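N-acetylcysteine deacetylase (Bacillus subtilis, PDB 1YSJ) probably catalyses the deacetylation of N-acetylcysteine to cysteine and acetate, using two divalent metal ions per subunit. Local coordinates at residues P90-A96 against T148-Q154; M119-G123 against W373-F378; M200-F206 against E274-F280; V209-K213 against Y303-A307. The protein carries 1 engineered substitution. One frame throughout, in Å; residues are numbered along the deposited sequence.

Contact 1 of 4, residues P90-A96 against T148-Q154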
# COMPACT_ATOMS: atom_id res chain seq x y z
N PRO A 90 5.64 -14.07 -52.92
CA PRO A 90 5.80 -13.62 -51.54
C PRO A 90 5.13 -14.57 -50.54
O PRO A 90 4.23 -15.33 -50.91
CB PRO A 90 5.11 -12.25 -51.51
CG PRO A 90 4.29 -12.18 -52.75
CD PRO A 90 4.93 -13.07 -53.75
N VAL A 91 5.61 -14.53 -49.30
CA VAL A 91 5.03 -15.30 -48.21
C VAL A 91 4.25 -14.34 -47.32
O VAL A 91 4.78 -13.32 -46.88
CB VAL A 91 6.11 -16.02 -47.37
CG1 VAL A 91 5.47 -16.88 -46.28
CG2 VAL A 91 7.00 -16.87 -48.26
N ILE A 92 2.98 -14.68 -47.06
CA ILE A 92 2.18 -13.93 -46.09
C ILE A 92 1.73 -14.84 -44.95
O ILE A 92 1.73 -16.06 -45.08
CB ILE A 92 0.97 -13.20 -46.74
CG1 ILE A 92 -0.02 -14.19 -47.36
CG2 ILE A 92 1.44 -12.16 -47.76
CD1 ILE A 92 -1.44 -13.65 -47.48
N ALA A 93 1.34 -14.23 -43.83
CA ALA A 93 1.00 -15.01 -42.65
C ALA A 93 -0.40 -14.70 -42.16
O ALA A 93 -0.89 -13.59 -42.30
CB ALA A 93 2.03 -14.77 -41.54
N ILE A 94 -1.05 -15.72 -41.60
CA ILE A 94 -2.36 -15.57 -40.97
C ILE A 94 -2.28 -16.15 -39.55
O ILE A 94 -1.87 -17.29 -39.35
CB ILE A 94 -3.49 -16.24 -41.79
CG1 ILE A 94 -3.61 -15.57 -43.17
CG2 ILE A 94 -4.82 -16.13 -41.04
CD1 ILE A 94 -4.55 -16.29 -44.13
N ARG A 95 -2.69 -15.34 -38.58
CA ARG A 95 -2.44 -15.67 -37.19
C ARG A 95 -3.73 -15.92 -36.41
O ARG A 95 -4.70 -15.17 -36.53
CB ARG A 95 -1.61 -14.55 -36.55
CG ARG A 95 -1.28 -14.72 -35.08
CD ARG A 95 -2.39 -14.17 -34.19
NE ARG A 95 -1.87 -13.70 -32.92
CZ ARG A 95 -2.51 -12.88 -32.10
NH1 ARG A 95 -3.72 -12.43 -32.41
NH2 ARG A 95 -1.93 -12.50 -30.97
N ALA A 96 -3.70 -16.99 -35.60
CA ALA A 96 -4.72 -17.24 -34.58
C ALA A 96 -4.05 -17.49 -33.23
O ALA A 96 -2.95 -18.04 -33.17
CB ALA A 96 -5.59 -18.43 -34.97
N THR A 148 2.73 -17.95 -51.00
CA THR A 148 2.64 -18.86 -49.88
C THR A 148 1.93 -18.23 -48.68
O THR A 148 2.17 -17.07 -48.35
CB THR A 148 4.06 -19.34 -49.48
OG1 THR A 148 4.65 -20.04 -50.59
CG2 THR A 148 4.02 -20.27 -48.26
N VAL A 149 1.06 -19.01 -48.05
CA VAL A 149 0.44 -18.60 -46.80
C VAL A 149 0.99 -19.43 -45.65
O VAL A 149 0.89 -20.66 -45.64
CB VAL A 149 -1.11 -18.70 -46.83
CG1 VAL A 149 -1.70 -18.16 -45.54
CG2 VAL A 149 -1.68 -17.93 -48.02
N ARG A 150 1.59 -18.74 -44.69
CA ARG A 150 2.05 -19.37 -43.47
C ARG A 150 1.00 -19.16 -42.37
O ARG A 150 0.54 -18.05 -42.15
CB ARG A 150 3.40 -18.77 -43.06
CG ARG A 150 4.22 -19.65 -42.15
CD ARG A 150 5.65 -19.13 -42.07
NE ARG A 150 6.40 -19.45 -43.27
CZ ARG A 150 7.60 -18.94 -43.57
NH1 ARG A 150 8.19 -18.07 -42.75
NH2 ARG A 150 8.21 -19.31 -44.69
N PHE A 151 0.60 -20.25 -41.72
CA PHE A 151 -0.38 -20.18 -40.63
C PHE A 151 0.30 -20.26 -39.27
O PHE A 151 1.11 -21.16 -39.02
CB PHE A 151 -1.44 -21.28 -40.78
CG PHE A 151 -2.26 -21.15 -42.03
CD1 PHE A 151 -1.81 -21.70 -43.23
CD2 PHE A 151 -3.47 -20.47 -42.02
CE1 PHE A 151 -2.56 -21.58 -44.39
CE2 PHE A 151 -4.23 -20.34 -43.17
CZ PHE A 151 -3.77 -20.89 -44.37
N ILE A 152 -0.05 -19.32 -38.41
CA ILE A 152 0.55 -19.18 -37.10
C ILE A 152 -0.51 -19.42 -36.03
O ILE A 152 -1.45 -18.63 -35.88
CB ILE A 152 1.20 -17.78 -36.92
CG1 ILE A 152 2.31 -17.57 -37.96
CG2 ILE A 152 1.75 -17.59 -35.50
CD1 ILE A 152 2.77 -16.13 -38.10
N PHE A 153 -0.37 -20.52 -35.31
CA PHE A 153 -1.23 -20.80 -34.17
C PHE A 153 -0.41 -20.53 -32.92
O PHE A 153 0.39 -21.34 -32.47
CB PHE A 153 -1.80 -22.23 -34.24
CG PHE A 153 -2.68 -22.47 -35.45
CD1 PHE A 153 -2.14 -22.93 -36.65
CD2 PHE A 153 -4.04 -22.21 -35.39
CE1 PHE A 153 -2.94 -23.14 -37.76
CE2 PHE A 153 -4.86 -22.41 -36.50
CZ PHE A 153 -4.31 -22.88 -37.69
N GLN A 154 -0.63 -19.34 -32.37
CA GLN A 154 0.26 -18.74 -31.40
C GLN A 154 -0.16 -19.00 -29.96
O GLN A 154 -1.31 -18.76 -29.59
CB GLN A 154 0.33 -17.23 -31.66
CG GLN A 154 1.12 -16.45 -30.62
CD GLN A 154 0.69 -15.01 -30.50
OE1 GLN A 154 0.69 -14.26 -31.48
NE2 GLN A 154 0.33 -14.60 -29.29

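Contact 2 of 4, residues M119-G123 against W373-F378. With NI (nickel (II) ion), chain D; NI (nickel (II) ion), chain C.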
# COMPACT_ATOMS: atom_id res chain seq x y z
N MSE A 119 -11.23 -21.41 -18.85
CA MSE A 119 -12.24 -21.14 -19.87
C MSE A 119 -11.71 -20.32 -21.03
O MSE A 119 -10.92 -19.39 -20.84
CB MSE A 119 -13.45 -20.41 -19.26
CG MSE A 119 -14.39 -19.81 -20.29
SE MSE A 119 -15.79 -18.67 -19.57
CE MSE A 119 -14.87 -18.00 -18.03
N HIS A 120 -12.16 -20.67 -22.23
CA HIS A 120 -11.95 -19.85 -23.42
C HIS A 120 -12.92 -18.67 -23.42
O HIS A 120 -13.86 -18.62 -24.21
CB HIS A 120 -12.11 -20.70 -24.69
CG HIS A 120 -10.83 -21.33 -25.16
ND1 HIS A 120 -9.77 -20.58 -25.62
CD2 HIS A 120 -10.45 -22.62 -25.26
CE1 HIS A 120 -8.78 -21.39 -25.97
NE2 HIS A 120 -9.17 -22.63 -25.75
N ALA A 121 -12.66 -17.71 -22.53
CA ALA A 121 -13.55 -16.56 -22.33
C ALA A 121 -13.22 -15.38 -23.25
O ALA A 121 -13.77 -14.29 -23.10
CB ALA A 121 -13.51 -16.12 -20.86
N CYS A 122 -12.33 -15.61 -24.21
CA CYS A 122 -11.94 -14.57 -25.15
C CYS A 122 -12.12 -15.02 -26.61
O CYS A 122 -11.75 -14.31 -27.54
CB CYS A 122 -10.49 -14.13 -24.89
SG CYS A 122 -10.12 -12.43 -25.38
N GLY A 123 -12.71 -16.21 -26.80
CA GLY A 123 -13.03 -16.72 -28.14
C GLY A 123 -11.86 -17.23 -28.97
O GLY A 123 -11.97 -17.34 -30.19
N TRP A 373 -15.30 -9.55 -23.63
CA TRP A 373 -14.18 -10.46 -23.43
C TRP A 373 -13.89 -10.67 -21.94
O TRP A 373 -13.98 -9.73 -21.14
CB TRP A 373 -12.92 -9.94 -24.14
CG TRP A 373 -13.08 -9.65 -25.61
CD1 TRP A 373 -13.82 -10.37 -26.52
CD2 TRP A 373 -12.47 -8.58 -26.35
NE1 TRP A 373 -13.71 -9.80 -27.77
CE2 TRP A 373 -12.89 -8.71 -27.69
CE3 TRP A 373 -11.61 -7.54 -26.00
CZ2 TRP A 373 -12.47 -7.82 -28.69
CZ3 TRP A 373 -11.19 -6.66 -26.99
CH2 TRP A 373 -11.63 -6.80 -28.33
N HIS A 374 -13.57 -11.92 -21.59
CA HIS A 374 -13.15 -12.31 -20.23
C HIS A 374 -14.27 -12.54 -19.22
O HIS A 374 -14.02 -12.96 -18.09
CB HIS A 374 -12.10 -11.34 -19.67
CG HIS A 374 -10.77 -11.42 -20.36
ND1 HIS A 374 -9.57 -11.35 -19.68
CD2 HIS A 374 -10.45 -11.57 -21.67
CE1 HIS A 374 -8.58 -11.44 -20.54
NE2 HIS A 374 -9.08 -11.57 -21.76
N HIS A 375 -15.51 -12.28 -19.63
CA HIS A 375 -16.66 -12.54 -18.77
C HIS A 375 -16.88 -14.05 -18.66
O HIS A 375 -16.74 -14.76 -19.65
CB HIS A 375 -17.90 -11.84 -19.33
CG HIS A 375 -19.02 -11.72 -18.35
ND1 HIS A 375 -19.26 -10.57 -17.63
CD2 HIS A 375 -19.96 -12.61 -17.95
CE1 HIS A 375 -20.30 -10.76 -16.83
NE2 HIS A 375 -20.74 -11.99 -17.02
N PRO A 376 -17.21 -14.55 -17.45
CA PRO A 376 -17.57 -15.96 -17.25
C PRO A 376 -18.69 -16.49 -18.16
O PRO A 376 -18.72 -17.68 -18.47
CB PRO A 376 -18.02 -16.00 -15.79
CG PRO A 376 -17.31 -14.87 -15.14
CD PRO A 376 -17.21 -13.80 -16.18
N ALA A 377 -19.60 -15.60 -18.58
CA ALA A 377 -20.74 -15.99 -19.42
C ALA A 377 -20.52 -15.62 -20.90
O ALA A 377 -21.47 -15.67 -21.69
CB ALA A 377 -22.03 -15.36 -18.89
N PHE A 378 -19.29 -15.27 -21.24
CA PHE A 378 -18.90 -14.91 -22.61
C PHE A 378 -19.37 -15.95 -23.64
O PHE A 378 -19.19 -17.15 -23.44
CB PHE A 378 -17.38 -14.72 -22.69
CG PHE A 378 -16.84 -14.60 -24.08
CD1 PHE A 378 -16.71 -13.36 -24.69
CD2 PHE A 378 -16.43 -15.74 -24.78
CE1 PHE A 378 -16.19 -13.25 -25.99
CE2 PHE A 378 -15.92 -15.64 -26.07
CZ PHE A 378 -15.80 -14.39 -26.68
NI NI D . -8.15 -11.88 -23.81
NI NI C . -8.25 -12.54 -27.08
O HOH W 1 -7.24 -11.34 -26.04
O HOH W 2 -6.45 -12.28 -28.45
O HOH W 3 -7.98 -9.57 -24.14

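Contact 3 of 4, residues M200-F206 against E274-F280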
# COMPACT_ATOMS: atom_id res chain seq x y z
N MSE A 200 -5.82 -0.79 -31.42
CA MSE A 200 -5.76 -1.17 -30.02
C MSE A 200 -4.59 -0.48 -29.34
O MSE A 200 -3.54 -0.28 -29.94
CB MSE A 200 -5.64 -2.69 -29.87
CG MSE A 200 -6.73 -3.46 -30.58
SE MSE A 200 -6.63 -5.36 -30.26
CE MSE A 200 -7.27 -5.38 -28.39
N ALA A 201 -4.78 -0.13 -28.07
CA ALA A 201 -3.84 0.69 -27.34
C ALA A 201 -2.51 -0.01 -27.06
O ALA A 201 -2.44 -1.24 -26.96
CB ALA A 201 -4.47 1.17 -26.03
N SER A 202 -1.45 0.79 -26.94
CA SER A 202 -0.19 0.33 -26.39
C SER A 202 -0.39 0.13 -24.90
O SER A 202 -1.21 0.80 -24.28
CB SER A 202 0.90 1.36 -26.64
OG SER A 202 0.58 2.60 -26.04
N VAL A 203 0.33 -0.82 -24.31
CA VAL A 203 0.27 -1.02 -22.87
C VAL A 203 1.68 -0.99 -22.33
O VAL A 203 2.57 -1.66 -22.85
CB VAL A 203 -0.44 -2.35 -22.47
CG1 VAL A 203 -0.58 -2.44 -20.95
CG2 VAL A 203 -1.82 -2.48 -23.12
N ASP A 204 1.88 -0.18 -21.29
CA ASP A 204 3.18 -0.03 -20.66
C ASP A 204 3.02 0.08 -19.16
O ASP A 204 2.06 0.68 -18.67
CB ASP A 204 3.90 1.20 -21.21
CG ASP A 204 4.26 1.06 -22.68
OD1 ASP A 204 3.98 2.00 -23.45
OD2 ASP A 204 4.80 0.01 -23.07
N ARG A 205 3.97 -0.50 -18.45
CA ARG A 205 3.97 -0.51 -16.99
C ARG A 205 4.89 0.59 -16.48
O ARG A 205 5.94 0.85 -17.07
CB ARG A 205 4.45 -1.88 -16.49
CG ARG A 205 4.18 -2.16 -15.02
CD ARG A 205 4.74 -3.51 -14.60
NE ARG A 205 6.19 -3.48 -14.40
CZ ARG A 205 6.95 -4.55 -14.18
NH1 ARG A 205 6.41 -5.76 -14.14
NH2 ARG A 205 8.26 -4.41 -14.01
N PHE A 206 4.49 1.25 -15.40
CA PHE A 206 5.36 2.21 -14.72
C PHE A 206 5.36 1.99 -13.21
O PHE A 206 4.39 1.47 -12.66
CB PHE A 206 4.97 3.66 -15.06
CG PHE A 206 3.70 4.12 -14.41
CD1 PHE A 206 2.48 4.01 -15.08
CD2 PHE A 206 3.71 4.69 -13.13
CE1 PHE A 206 1.30 4.45 -14.49
CE2 PHE A 206 2.53 5.12 -12.53
CZ PHE A 206 1.32 5.00 -13.21
N GLU A 274 2.33 2.00 -8.73
CA GLU A 274 2.52 1.46 -10.07
C GLU A 274 1.21 1.42 -10.85
O GLU A 274 0.13 1.56 -10.28
CB GLU A 274 3.23 0.09 -10.05
CG GLU A 274 2.43 -1.09 -9.51
CD GLU A 274 3.15 -2.43 -9.69
OE1 GLU A 274 2.95 -3.33 -8.84
OE2 GLU A 274 3.90 -2.59 -10.68
N GLY A 275 1.33 1.26 -12.16
CA GLY A 275 0.17 1.24 -13.04
C GLY A 275 0.55 1.14 -14.51
O GLY A 275 1.68 0.79 -14.85
N THR A 276 -0.41 1.46 -15.37
CA THR A 276 -0.23 1.33 -16.81
C THR A 276 -0.52 2.63 -17.54
O THR A 276 -1.34 3.44 -17.11
CB THR A 276 -1.12 0.22 -17.41
OG1 THR A 276 -2.46 0.38 -16.94
CG2 THR A 276 -0.61 -1.15 -17.04
N VAL A 277 0.18 2.80 -18.66
CA VAL A 277 -0.10 3.87 -19.60
C VAL A 277 -0.62 3.25 -20.89
O VAL A 277 -0.09 2.24 -21.36
CB VAL A 277 1.15 4.73 -19.87
CG1 VAL A 277 0.80 5.93 -20.72
CG2 VAL A 277 1.78 5.18 -18.56
N ARG A 278 -1.66 3.85 -21.45
CA ARG A 278 -2.24 3.41 -22.71
C ARG A 278 -2.33 4.56 -23.70
O ARG A 278 -2.93 5.60 -23.41
CB ARG A 278 -3.61 2.76 -22.48
CG ARG A 278 -3.52 1.49 -21.64
CD ARG A 278 -4.88 0.88 -21.36
NE ARG A 278 -4.74 -0.27 -20.47
CZ ARG A 278 -5.69 -1.17 -20.23
NH1 ARG A 278 -5.45 -2.18 -19.40
NH2 ARG A 278 -6.88 -1.08 -20.83
N THR A 279 -1.70 4.39 -24.86
CA THR A 279 -1.69 5.39 -25.92
C THR A 279 -2.14 4.76 -27.24
O THR A 279 -2.17 3.53 -27.37
CB THR A 279 -0.29 6.00 -26.14
OG1 THR A 279 0.53 5.06 -26.85
CG2 THR A 279 0.38 6.37 -24.82
N PHE A 280 -2.47 5.60 -28.21
CA PHE A 280 -2.82 5.13 -29.55
C PHE A 280 -1.83 5.57 -30.62
O PHE A 280 -1.71 4.93 -31.66
CB PHE A 280 -4.26 5.52 -29.92
CG PHE A 280 -5.30 4.69 -29.21
CD1 PHE A 280 -5.65 3.43 -29.69
CD2 PHE A 280 -5.90 5.16 -28.04
CE1 PHE A 280 -6.60 2.66 -29.03
CE2 PHE A 280 -6.86 4.39 -27.38
CZ PHE A 280 -7.21 3.14 -27.87
O HOH W 4 1.59 2.83 -23.46

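Contact 4 of 4, residues V209-K213 against Y303-A307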
# COMPACT_ATOMS: atom_id res chain seq x y z
N VAL A 209 8.70 5.36 -7.02
CA VAL A 209 9.07 5.29 -5.60
C VAL A 209 9.38 6.71 -5.10
O VAL A 209 10.21 7.41 -5.68
CB VAL A 209 10.29 4.35 -5.36
CG1 VAL A 209 10.69 4.35 -3.88
CG2 VAL A 209 9.99 2.93 -5.82
N ILE A 210 8.69 7.11 -4.03
CA ILE A 210 8.89 8.43 -3.40
C ILE A 210 9.54 8.28 -2.03
O ILE A 210 8.92 7.75 -1.10
CB ILE A 210 7.55 9.20 -3.22
CG1 ILE A 210 6.73 9.24 -4.52
CG2 ILE A 210 7.79 10.60 -2.64
CD1 ILE A 210 7.38 10.04 -5.65
N LYS A 211 10.77 8.75 -1.90
CA LYS A 211 11.49 8.69 -0.62
C LYS A 211 12.21 10.01 -0.29
O LYS A 211 12.38 10.86 -1.16
CB LYS A 211 12.47 7.51 -0.60
CG LYS A 211 13.61 7.57 -1.60
CD LYS A 211 14.35 6.24 -1.66
CE LYS A 211 15.75 6.39 -2.24
NZ LYS A 211 16.40 5.07 -2.50
N GLY A 212 12.62 10.15 0.97
CA GLY A 212 13.35 11.34 1.42
C GLY A 212 14.79 11.41 0.95
O GLY A 212 15.19 10.74 -0.01
N LYS A 213 15.58 12.24 1.64
CA LYS A 213 16.99 12.43 1.30
C LYS A 213 17.87 12.30 2.54
O LYS A 213 18.60 11.32 2.70
CB LYS A 213 17.21 13.81 0.65
CG LYS A 213 16.49 13.99 -0.69
CD LYS A 213 16.60 15.43 -1.18
CE LYS A 213 15.77 15.65 -2.43
NZ LYS A 213 15.89 17.04 -2.94
N TYR A 303 8.25 18.68 -1.70
CA TYR A 303 8.07 18.11 -0.36
C TYR A 303 9.37 17.65 0.31
O TYR A 303 9.33 16.95 1.33
CB TYR A 303 7.03 16.98 -0.40
CG TYR A 303 5.63 17.50 -0.60
CD1 TYR A 303 5.08 17.62 -1.88
CD2 TYR A 303 4.86 17.89 0.49
CE1 TYR A 303 3.80 18.11 -2.06
CE2 TYR A 303 3.57 18.38 0.32
CZ TYR A 303 3.04 18.49 -0.96
OH TYR A 303 1.77 18.98 -1.13
N GLY A 304 10.50 18.05 -0.26
CA GLY A 304 11.81 17.68 0.27
C GLY A 304 12.14 16.21 0.05
O GLY A 304 13.02 15.66 0.71
N ALA A 305 11.43 15.59 -0.89
CA ALA A 305 11.60 14.18 -1.22
C ALA A 305 12.11 14.04 -2.65
O ALA A 305 12.19 15.02 -3.39
CB ALA A 305 10.28 13.44 -1.04
N GLN A 306 12.47 12.81 -3.03
CA GLN A 306 12.87 12.53 -4.40
C GLN A 306 12.06 11.38 -5.00
O GLN A 306 11.61 10.49 -4.28
CB GLN A 306 14.38 12.27 -4.51
CG GLN A 306 14.88 11.01 -3.81
CD GLN A 306 16.35 10.73 -4.08
OE1 GLN A 306 16.70 9.70 -4.67
NE2 GLN A 306 17.22 11.64 -3.66
N ALA A 307 11.88 11.43 -6.31
CA ALA A 307 11.12 10.41 -7.02
C ALA A 307 12.02 9.52 -7.86
O ALA A 307 12.97 10.00 -8.50
CB ALA A 307 10.06 11.07 -7.90

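Contact 1 of 4, residues P90-A96 against T148-Q154
Arg95 sends CG directly opposite its backbone N (chi1 179°) and then bends at chi2 (-86°), which carries its guanidinium across to the amide of Gln154. The two meet at the end of neighbouring parallel strands, 91-96 and 148-154, inside the mixed sheet of the metal-binding domain of this M20 peptidase. Arg95 NE, 3.0 Å from Gln154 OE1, and NH2 share that one oxygen; it lies in the guanidinium plane, yet both nitrogens approach from the same face of the amide, whose plane is turned 60°. Glu349 and Asp350 take NH2 in salt bridges; Tyr354 also bonds to OE1, and Asp350 to Gln154 NE2. With a leucine here, those two carboxylates would probably lose their cationic mate, and Gln154 OE1 would keep only Tyr354 of the partners described. On the Arg95 face, Ala93 is small enough to admit Ile152, and Val91 CG1 covers one face of the Arg150 guanidinium, which forms a salt bridge with Glu82 and a hydrogen bond with Val171 O.

On the other face, Ile94 CD1 rests 3.7 Å from Val149 CG1 and beside Phe151, filling the layer beneath helix 124-139. Backbone bonds run the whole length, finishing with Gln154 N on Ala96 O at 2.8 Å.

Contact 2 of 4, residues M119-G123 against W373-F378
The Phe378 ring carries Ala121 O over one face, offset toward the rim and 3.2 Å from Phe378 CG, with Cys122 N over the same face a little higher. The imidazole of His374 instead meets Cys122 SG at its edge, near the ring plane. The sulfur stands obliquely to the indole of Trp373, 4.5 Å from the centroid of its five-membered ring, while Phe378 CE1 comes to the indole edge. Trp373 NE1 is satisfied by Asn183 O, which would help hold the indole's rotation.

Residue types follow from this crowding. Gly123, with positive phi, runs close by the Phe378 ring, its N 3.3 Å from Phe378 CE2; a beta carbon would be pressed against CZ. Ala121 is small enough for its CB to fit beside His375 O, and its carbonyl accepts His374 N at 2.8 Å, the donor standing 39° out of the carbonyl plane. This backbone bond joins the two loops at their metal ligands: the donor belongs to His374 itself, the acceptor to the residue before Cys122. At the far end, the selenium of selenomethionine Met119 packs against Pro376 O within the turn from His375 to Phe378.

Cys122 SG, lying on the far side of CB from the backbone N (chi1 -152°), bridges two nickel ions. It is 2.6 Å from the nickel that Glu158 and, at 2.3 Å, His374 NE2 bind, and 2.5 Å from the nickel that His124 and His182 bind. One water is a ligand of both ions. The arrangement is the dinuclear metal centre of an M20 peptidase, here with a cysteine sulfur as the protein bridge.

Contact 3 of 4, residues M200-F206 against E274-F280
Phe206 leaves its strand through CB, which sets CG between the backbone N and the carbonyl carbon (chi1 73°), and this folds the ring back over Gly275 of segment 274-280. CG lies 3.9 Å from Gly275 O, and CD1 comes within 3.3 Å of that oxygen while also touching Val277 CG2. CE1 lies 3.4 Å from Gly275 C, and at the tip CZ meets Gly275 CA, which makes a CH-pi contact with the ring face. Gly275 N stands over the ring centre. Glycine suits the position because a beta carbon would run into CZ, and the phenylalanine covers the backbone left bare. Phe206 and Gly275 form an antiparallel hydrogen-bonded pair, Phe206 N reaching Gly275 O at 2.9 Å, in the four-stranded sheet of the M20 dimerisation domain; helix 282-302 lies against this Phe206 and Val277 face. On the reverse face, Arg205 makes cation-pi contacts with Phe312 and with Trp264 of the second subunit, which also packs on Glu274 and Thr276.

At the 279-280 end, Ala201 CB sits over the face of the Phe280 ring, 3.8 Å from CZ. Ser202 OG and Thr279 OG1 are 2.6 Å apart. A water accepts from Ser202 OG and donates to Val277 O, at 2.8 Å from that oxygen, and to Asp204 OD1, whose carboxylate also forms a salt bridge with Arg285 through OD2.

Contact 4 of 4, residues V209-K213 against Y303-A307
At one edge of the four-stranded antiparallel sheet of the dimerisation domain, the end of strand 197-211 pairs with the start of 306-320, one of the two outermost strands within this chain. Two backbone bonds join Lys211 and Gln306 as a hydrogen-bonded pair: Gln306 N to Lys211 O is short and nearly straight (2.7 Å, 176° at the hydrogen), and Lys211 N returns to Gln306 O at 3.1 Å. Ile210 and Ala307 form the adjoining non-hydrogen-bonded pair. With CG1 beside the backbone N (chi1 -50°) and a turn at chi2 (-66°), Ile210 curls CD1 to 3.6 Å from Ala307 CB, while its CG2 branch spreads over Ala305 CB at 4.1 Å. The two alanines are small enough to lie beneath a branched side chain. With only an alanine at Ile210, both methyl contacts would vanish and a gap would probably open beside Ala305 and Ala307.

The other face is polar and nearer solvent. Lys213 lays its extended chain obliquely across Gln306, CG 3.9 Å from Gln306 NE2, and brings CE near Ala305 O. Lys211 NZ forms a salt bridge with Glu308. Gly304 has a positive phi, a conformation easy for glycine, and is the C-prime residue of a Schellman motif closing helix 282-302; residues 303-305 carry the chain on to the strand. Helix 226-237 packs on the Ile210 side through Ala229 and Ile233, and strand 270-278 flanks segment 209-213 on its other edge.

From the N terminus, segment 90-96 opens contact 1, and the metal-binding loop 119-123 follows before 148-154 closes it. Contacts 1 and 2 therefore cross, because contact 2 waits until 373-378 to close. Within that long excursion the chain enters the dimerisation domain: 200-206 and 209-213 leave in turn along one strand, then 274-280 closes contact 3 and 303-307 closes contact 4. These two cross each other, and both nest inside the loop of contact 2. Contact 1 ties two strands of the metal-binding domain's sheet, contact 2 joins two loops at the nickel ions, and contacts 3 and 4 pair strand 197-211 with a neighbour on each edge, their centres about 25 Å apart.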